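Side-chain contacts in D-glycerate 3-kinase (Cryptococcus neoformans var. grubii serotype A, PDB 6CKG), which probably phosphorylates D-glycerate at its 3-hydroxyl, acting as an ATP-dependent kinase built on a P-loop fold: residues D86-H91 against N108-A113; E180-G185 against P293-F298; D246-I251 against D300-E305. All blocks are in the same frame, centred on the assembly; numbering follows the deposited sequence.

Interaction 1 (D86-H91 against N108-A113). With EDO (1,2-ethanediol), chain C.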
# COMPACT_ATOMS: atom_id res chain seq x y z
N ASP A 86 -3.37 0.34 8.58
CA ASP A 86 -3.31 0.59 10.01
C ASP A 86 -3.08 2.05 10.34
O ASP A 86 -3.15 2.43 11.51
CB ASP A 86 -2.21 -0.26 10.66
CG ASP A 86 -2.60 -1.71 10.77
OD1 ASP A 86 -3.70 -1.97 11.30
OD2 ASP A 86 -1.82 -2.57 10.30
N PHE A 87 -2.82 2.87 9.32
CA PHE A 87 -2.53 4.29 9.47
C PHE A 87 -3.65 5.18 8.91
O PHE A 87 -3.43 6.37 8.68
CB PHE A 87 -1.19 4.60 8.80
CG PHE A 87 -0.00 4.04 9.54
CD1 PHE A 87 0.41 2.73 9.34
CD2 PHE A 87 0.70 4.82 10.43
CE1 PHE A 87 1.50 2.21 10.03
CE2 PHE A 87 1.80 4.31 11.13
CZ PHE A 87 2.19 3.01 10.93
N TYR A 88 -4.84 4.63 8.70
CA TYR A 88 -5.99 5.49 8.41
C TYR A 88 -6.17 6.54 9.51
O TYR A 88 -5.80 6.33 10.67
CB TYR A 88 -7.27 4.67 8.31
CG TYR A 88 -7.52 3.93 7.01
CD1 TYR A 88 -7.42 4.58 5.77
CD2 TYR A 88 -7.91 2.60 7.02
CE1 TYR A 88 -7.66 3.89 4.60
CE2 TYR A 88 -8.16 1.91 5.87
CZ TYR A 88 -8.04 2.55 4.66
OH TYR A 88 -8.31 1.83 3.52
N LEU A 89 -6.76 7.68 9.14
CA LEU A 89 -7.20 8.68 10.11
C LEU A 89 -8.04 8.03 11.20
O LEU A 89 -8.72 7.03 10.97
CB LEU A 89 -8.03 9.78 9.43
CG LEU A 89 -7.30 10.63 8.39
CD1 LEU A 89 -8.34 11.47 7.60
CD2 LEU A 89 -6.25 11.50 9.08
N THR A 90 -7.99 8.61 12.39
CA THR A 90 -8.97 8.24 13.41
C THR A 90 -10.36 8.53 12.86
O THR A 90 -10.52 9.32 11.93
CB THR A 90 -8.75 9.01 14.71
OG1 THR A 90 -9.02 10.40 14.48
CG2 THR A 90 -7.32 8.86 15.21
N HIS A 91 -11.37 7.87 13.43
CA HIS A 91 -12.74 8.11 12.97
C HIS A 91 -13.11 9.59 13.08
O HIS A 91 -13.74 10.15 12.17
CB HIS A 91 -13.73 7.26 13.77
CG HIS A 91 -15.13 7.31 13.23
ND1 HIS A 91 -16.11 8.12 13.76
CD2 HIS A 91 -15.71 6.66 12.19
CE1 HIS A 91 -17.23 7.96 13.08
NE2 HIS A 91 -17.01 7.09 12.11
N ASN A 108 -15.70 10.33 1.48
CA ASN A 108 -16.76 10.20 2.47
C ASN A 108 -16.54 9.00 3.38
O ASN A 108 -17.42 8.65 4.16
CB ASN A 108 -18.13 10.13 1.78
CG ASN A 108 -18.37 8.82 1.04
OD1 ASN A 108 -17.52 7.92 1.04
ND2 ASN A 108 -19.54 8.70 0.42
N GLY A 109 -15.37 8.38 3.29
CA GLY A 109 -14.96 7.28 4.16
C GLY A 109 -13.53 6.92 3.82
O GLY A 109 -12.95 7.46 2.87
N ARG A 110 -12.97 5.99 4.60
CA ARG A 110 -11.58 5.59 4.44
C ARG A 110 -11.33 5.00 3.05
O ARG A 110 -12.22 4.44 2.41
CB ARG A 110 -11.19 4.55 5.49
CG ARG A 110 -11.82 3.18 5.26
CD ARG A 110 -11.61 2.24 6.46
NE ARG A 110 -12.04 0.88 6.13
CZ ARG A 110 -13.02 0.23 6.74
NH1 ARG A 110 -13.68 0.79 7.75
NH2 ARG A 110 -13.33 -1.00 6.35
N GLY A 111 -10.07 5.09 2.62
CA GLY A 111 -9.62 4.39 1.44
C GLY A 111 -8.54 5.13 0.68
O GLY A 111 -7.35 4.78 0.73
N PRO A 112 -8.94 6.15 -0.06
CA PRO A 112 -8.03 6.79 -1.02
C PRO A 112 -7.12 7.80 -0.35
O PRO A 112 -7.21 8.06 0.85
CB PRO A 112 -8.99 7.47 -2.01
CG PRO A 112 -10.22 7.70 -1.24
CD PRO A 112 -10.34 6.57 -0.25
N ALA A 113 -6.21 8.35 -1.17
CA ALA A 113 -5.29 9.39 -0.74
C ALA A 113 -6.04 10.53 -0.06
O ALA A 113 -7.02 11.07 -0.60
CB ALA A 113 -4.50 9.92 -1.96
C1 EDO C . 1.02 -2.54 12.86
O1 EDO C . -0.40 -2.69 12.99
C2 EDO C . 1.33 -1.53 11.76
O2 EDO C . 0.81 -2.04 10.52

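Interaction 2 (E180-G185 against P293-F298). With EDO (1,2-ethanediol), chain D.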
# COMPACT_ATOMS: atom_id res chain seq x y z
N GLU A 180 3.84 -1.86 3.39
CA GLU A 180 2.98 -2.35 2.32
C GLU A 180 1.66 -1.59 2.28
O GLU A 180 1.21 -1.01 3.27
CB GLU A 180 2.68 -3.84 2.50
CG GLU A 180 2.08 -4.18 3.83
CD GLU A 180 0.77 -4.90 3.69
OE1 GLU A 180 0.12 -4.73 2.63
OE2 GLU A 180 0.39 -5.62 4.63
N GLY A 181 1.02 -1.61 1.11
CA GLY A 181 -0.23 -0.90 0.95
C GLY A 181 -0.77 -0.96 -0.46
O GLY A 181 0.01 -1.03 -1.41
N TRP A 182 -2.10 -0.93 -0.60
CA TRP A 182 -2.71 -1.06 -1.91
C TRP A 182 -2.29 0.07 -2.85
O TRP A 182 -2.29 -0.11 -4.07
CB TRP A 182 -4.24 -1.11 -1.77
CG TRP A 182 -4.85 0.23 -1.45
CD1 TRP A 182 -5.02 0.77 -0.21
CD2 TRP A 182 -5.36 1.20 -2.38
NE1 TRP A 182 -5.62 2.01 -0.30
CE2 TRP A 182 -5.83 2.30 -1.63
CE3 TRP A 182 -5.46 1.24 -3.78
CZ2 TRP A 182 -6.40 3.43 -2.22
CZ3 TRP A 182 -6.03 2.36 -4.38
CH2 TRP A 182 -6.49 3.45 -3.60
N MET A 183 -1.93 1.23 -2.31
CA MET A 183 -1.52 2.37 -3.12
C MET A 183 -0.10 2.82 -2.79
O MET A 183 0.26 3.96 -3.11
CB MET A 183 -2.51 3.54 -2.94
CG MET A 183 -2.74 3.95 -1.47
SD MET A 183 -3.59 5.55 -1.19
CE MET A 183 -2.20 6.68 -1.31
N ASN A 184 0.71 1.99 -2.14
CA ASN A 184 2.05 2.43 -1.78
C ASN A 184 2.83 2.75 -3.05
O ASN A 184 2.82 2.00 -4.02
CB ASN A 184 2.77 1.36 -0.93
CG ASN A 184 2.48 1.52 0.55
OD1 ASN A 184 1.45 2.10 0.93
ND2 ASN A 184 3.38 1.03 1.40
N GLY A 185 3.50 3.90 -3.05
CA GLY A 185 4.27 4.30 -4.21
C GLY A 185 3.46 4.96 -5.33
O GLY A 185 4.06 5.51 -6.26
N PRO A 293 -10.25 4.07 -9.58
CA PRO A 293 -9.71 5.29 -10.19
C PRO A 293 -8.28 5.57 -9.77
O PRO A 293 -7.50 6.11 -10.56
CB PRO A 293 -10.65 6.40 -9.70
CG PRO A 293 -11.84 5.72 -9.17
CD PRO A 293 -11.46 4.35 -8.77
N SER A 294 -7.90 5.18 -8.54
CA SER A 294 -6.53 5.39 -8.10
C SER A 294 -5.56 4.49 -8.85
O SER A 294 -4.45 4.92 -9.19
CB SER A 294 -6.41 5.17 -6.59
OG SER A 294 -6.92 6.29 -5.88
N TYR A 295 -5.93 3.22 -9.06
CA TYR A 295 -5.13 2.33 -9.90
C TYR A 295 -4.98 2.90 -11.31
O TYR A 295 -3.88 2.92 -11.87
CB TYR A 295 -5.76 0.94 -9.98
CG TYR A 295 -5.69 0.11 -8.71
CD1 TYR A 295 -4.55 -0.62 -8.39
CD2 TYR A 295 -6.78 0.02 -7.85
CE1 TYR A 295 -4.49 -1.40 -7.23
CE2 TYR A 295 -6.72 -0.76 -6.69
CZ TYR A 295 -5.58 -1.45 -6.39
OH TYR A 295 -5.54 -2.22 -5.24
N GLU A 296 -6.10 3.37 -11.89
CA GLU A 296 -6.07 3.86 -13.27
C GLU A 296 -5.17 5.08 -13.41
O GLU A 296 -4.40 5.18 -14.38
CB GLU A 296 -7.49 4.19 -13.73
CG GLU A 296 -8.41 2.98 -13.83
CD GLU A 296 -9.85 3.34 -14.16
OE1 GLU A 296 -10.10 4.48 -14.57
OE2 GLU A 296 -10.73 2.46 -14.03
N LEU A 297 -5.24 6.02 -12.47
CA LEU A 297 -4.55 7.30 -12.59
C LEU A 297 -3.11 7.29 -12.07
O LEU A 297 -2.26 7.99 -12.63
CB LEU A 297 -5.32 8.38 -11.85
CG LEU A 297 -6.67 8.79 -12.43
CD1 LEU A 297 -7.26 9.87 -11.56
CD2 LEU A 297 -6.49 9.28 -13.86
N PHE A 298 -2.84 6.58 -10.98
CA PHE A 298 -1.64 6.83 -10.19
C PHE A 298 -0.68 5.65 -10.10
O PHE A 298 0.44 5.82 -9.59
CB PHE A 298 -2.01 7.23 -8.75
CG PHE A 298 -3.03 8.32 -8.65
CD1 PHE A 298 -2.89 9.50 -9.38
CD2 PHE A 298 -4.13 8.18 -7.82
CE1 PHE A 298 -3.84 10.51 -9.27
CE2 PHE A 298 -5.06 9.16 -7.72
CZ PHE A 298 -4.92 10.34 -8.45
C1 EDO D . -0.12 -7.57 -1.70
O1 EDO D . -1.31 -7.52 -2.49
C2 EDO D . -0.32 -6.80 -0.39
O2 EDO D . 0.14 -5.45 -0.54

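Interaction 3 (D246-I251 against D300-E305)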
# COMPACT_ATOMS: atom_id res chain seq x y z
N ASP A 246 13.50 2.31 0.33
CA ASP A 246 14.78 1.99 -0.30
C ASP A 246 14.63 1.10 -1.52
O ASP A 246 15.35 1.28 -2.51
CB ASP A 246 15.70 1.28 0.71
CG ASP A 246 16.00 2.13 1.93
OD1 ASP A 246 16.30 3.32 1.76
OD2 ASP A 246 15.91 1.61 3.06
N CYS A 247 13.74 0.12 -1.48
CA CYS A 247 13.55 -0.79 -2.60
C CYS A 247 12.09 -1.20 -2.62
O CYS A 247 11.33 -0.89 -1.71
CB CYS A 247 14.51 -2.00 -2.50
SG CYS A 247 14.21 -3.04 -1.04
N PHE A 248 11.68 -1.91 -3.67
CA PHE A 248 10.24 -2.04 -3.91
C PHE A 248 9.91 -3.39 -4.52
O PHE A 248 10.61 -3.87 -5.41
CB PHE A 248 9.75 -0.91 -4.85
CG PHE A 248 8.31 -0.48 -4.61
CD1 PHE A 248 7.26 -1.25 -5.09
CD2 PHE A 248 8.02 0.69 -3.93
CE1 PHE A 248 5.92 -0.85 -4.91
CE2 PHE A 248 6.68 1.10 -3.73
CZ PHE A 248 5.64 0.33 -4.24
N VAL A 249 8.80 -3.96 -4.05
CA VAL A 249 8.24 -5.19 -4.60
C VAL A 249 6.81 -4.90 -5.01
O VAL A 249 6.02 -4.40 -4.20
CB VAL A 249 8.28 -6.35 -3.58
CG1 VAL A 249 7.66 -7.62 -4.17
CG2 VAL A 249 9.72 -6.61 -3.11
N GLN A 250 6.46 -5.22 -6.26
CA GLN A 250 5.11 -4.97 -6.75
C GLN A 250 4.48 -6.24 -7.31
O GLN A 250 5.13 -6.98 -8.06
CB GLN A 250 5.11 -3.86 -7.83
CG GLN A 250 3.76 -3.70 -8.52
CD GLN A 250 3.78 -2.66 -9.62
OE1 GLN A 250 4.60 -2.72 -10.54
NE2 GLN A 250 2.89 -1.68 -9.53
N ILE A 251 3.24 -6.51 -6.94
CA ILE A 251 2.45 -7.58 -7.54
C ILE A 251 1.49 -6.93 -8.52
O ILE A 251 0.60 -6.17 -8.12
CB ILE A 251 1.70 -8.40 -6.48
CG1 ILE A 251 2.69 -8.96 -5.45
CG2 ILE A 251 0.95 -9.53 -7.15
CD1 ILE A 251 2.02 -9.57 -4.23
N ASP A 300 1.10 4.12 -12.20
CA ASP A 300 2.34 4.17 -12.97
C ASP A 300 3.44 4.95 -12.27
O ASP A 300 4.61 4.77 -12.61
CB ASP A 300 2.09 4.76 -14.37
CG ASP A 300 1.15 3.92 -15.19
OD1 ASP A 300 1.35 2.69 -15.27
OD2 ASP A 300 0.18 4.48 -15.74
N GLY A 301 3.09 5.79 -11.29
CA GLY A 301 4.09 6.50 -10.52
C GLY A 301 5.05 5.61 -9.75
O GLY A 301 6.08 6.09 -9.27
N ILE A 302 4.72 4.32 -9.60
CA ILE A 302 5.63 3.38 -8.96
C ILE A 302 6.88 3.15 -9.82
O ILE A 302 7.95 2.83 -9.30
CB ILE A 302 4.90 2.05 -8.69
CG1 ILE A 302 3.91 2.24 -7.54
CG2 ILE A 302 5.89 0.89 -8.35
CD1 ILE A 302 2.95 1.10 -7.40
N ASP A 303 6.77 3.38 -11.12
CA ASP A 303 7.79 3.00 -12.09
C ASP A 303 8.20 4.26 -12.86
O ASP A 303 7.70 4.50 -13.96
CB ASP A 303 7.24 1.91 -12.99
CG ASP A 303 8.30 1.29 -13.88
OD1 ASP A 303 9.44 1.79 -13.89
OD2 ASP A 303 7.98 0.30 -14.56
N LYS A 304 9.09 5.06 -12.29
CA LYS A 304 9.50 6.29 -12.97
C LYS A 304 10.83 6.74 -12.40
O LYS A 304 11.24 6.32 -11.32
CB LYS A 304 8.44 7.40 -12.85
CG LYS A 304 8.22 7.89 -11.44
CD LYS A 304 7.23 9.08 -11.39
CE LYS A 304 6.96 9.45 -9.92
NZ LYS A 304 6.02 10.61 -9.72
N GLU A 305 11.49 7.64 -13.15
CA GLU A 305 12.92 7.89 -12.95
C GLU A 305 13.21 8.56 -11.60
O GLU A 305 14.30 8.37 -11.05
CB GLU A 305 13.45 8.74 -14.11
CG GLU A 305 14.94 9.07 -14.05
CD GLU A 305 15.85 7.85 -14.24
OE1 GLU A 305 15.40 6.79 -14.73
OE2 GLU A 305 17.04 7.95 -13.91

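Interaction 1 (D86-H91 against N108-A113)
Y88 and R110 meet where two loops of this P-loop kinase fold come together: the one that follows strand 79-83, and the one that leads from helix 91-100 toward helix 118-129. The arginine lies across the phenol as a hydrocarbon chain. Its CB sits almost squarely over the middle of the Y88 ring, 3.7 Å from the ring centroid and 10° off the normal, a clear CH-pi contact. From there the chain runs on along the same side toward the CE2 edge, where R110 CD is 3.5 Å from Y88 CE2. With CG lodged between the backbone N and the carbonyl carbon (chi1 71°) and the chain extended from CG to NE, the methylenes follow the ring while the charged end continues past it. The guanidinium plane is tilted 45° from the ring, so this is no flat cation-pi stack; its NH1 is instead hydrogen-bonded to G159 O.

The backbone after R110 completes the contact on the phenol's other flank. G111 N approaches Y88 CE1 at 3.3 Å, and G111 CA lies 3.5 Å from Y88 OH. That N-H is spent on T115 OG1, so the glycine meets the tyrosine by packing alone, with its carbonyl oxygen in the plane of the ring at its edge.

At the start of the first loop, D86 OD2 accepts a hydrogen bond from O2 of a 1,2-ethanediol at 2.7 Å; the diol probably comes from the crystallisation liquor, and S83 N and P150 O bind it too. F87 turns into helix 118-129 against L120, L121 and C124, Y88 also touches Y291 of helix 281-298, and R110 reaches Y152 of strand 146-153.

Interaction 2 (E180-G185 against P293-F298)
The turn that brings W182 against S294 and Y295 begins at the end of strand 176-180, one of the parallel strands of the P-loop fold. E180, the last residue of that strand, points its carboxylate elsewhere: OE2 is hydrogen-bonded to S83 OG, and OE1 receives a hydrogen bond of 3.3 Å from O2 of a 1,2-ethanediol. G181 opens a type I turn, closed by N184 N bonding to G181 O at 3.2 Å.

W182 follows, and it carries the contact. Its CG is wedged between the backbone N and the carbonyl carbon (chi1 74°), and the benzo side of the indole reaches helix 281-298. S294 CB comes in at the indole's edge, near its plane, 3.5 Å from W182 CH2. At W182 CE3 the approach of Y295 CE2 is oblique, 3.7 Å away; the two six-membered rings are inclined at 52° with centroids 5.5 Å apart. The next residue, M183, lays its CB over one face of the indole, 3.6 Å above the plane.

Across the contact the forces are van der Waals, with no polar bond between the two segments, and the buried polar atoms find partners outside it: Y295 OH with Q56 OE1, W182 O with Q53 NE2. Y295 thereby joins an apolar grip on the tryptophan to a hydrogen bond with the P-loop.

Interaction 3 (D246-I251 against D300-E305)
Strand 247-251 runs past the end of a 3-10 segment, residues 300-302, coming closest at Q250 and I302 with their CA atoms 8.7 Å apart; D303 N to D300 O, 3.0 Å, closes the turn. I302 alone of the second segment makes the contact, reaching toward two strand side chains. F248 and Q250, two residues apart and so on the same face of the sheet, both point toward I302.

The two branches of I302 lean mainly to different partners. CG2 lies over a face of the F248 ring, displaced toward the rim: it is 4.2 Å from the ring centroid, 24° off the normal, and 3.9 Å from F248 CE1, a CH-pi contact. The other branch ends in CD1, which packs 3.5 Å from Q250 NE2. I302 CG1 stands opposite the carbonyl carbon about the CA–CB bond (chi1 -73°), which spreads the two branches between the phenyl and the amide.

In the P-loop fold, strand 247-253 sits inside the parallel sheet between strands 48-53 and 313-318. Helix 19-38 covers the face from which V249 projects, against F27; I302 packs on the other.

Although Q250 NE2 touches a methyl, the buried amide is satisfied at both ends: NE2 is hydrogen-bonded to Q53 OE1, and OE1 to R315 NE. Those two bonds fix which way round the amide sits. R315 also forms a salt bridge with D303 OD2, so one arginine is shared by the strand and the turn. On the loop side F248 also meets W309, at a plane angle of about 35°.

How the interactions relate
From the N terminus, interaction 1 comes first and closes a local loop: only helix 91-100 and its flanks lie between 86-91 and 108-113. Interaction 2 then closes a long loop of 107 residues and interaction 3 one of 48; the two cross, their segments alternating along the chain. Helix 281-298 packs on the turn after strand 176-180, and the 3-10 segment beyond that helix on strand 247-253. Interactions 1 and 2 touch, with G111 O 3.4 Å from W182 CZ2; interactions 2 and 3 touch at N184 O and F248 CZ, 3.3 Å. Interactions 1 and 3 lie on opposite sides of the chain's centre, their centres about 23 Å apart, with interaction 2 bridging them.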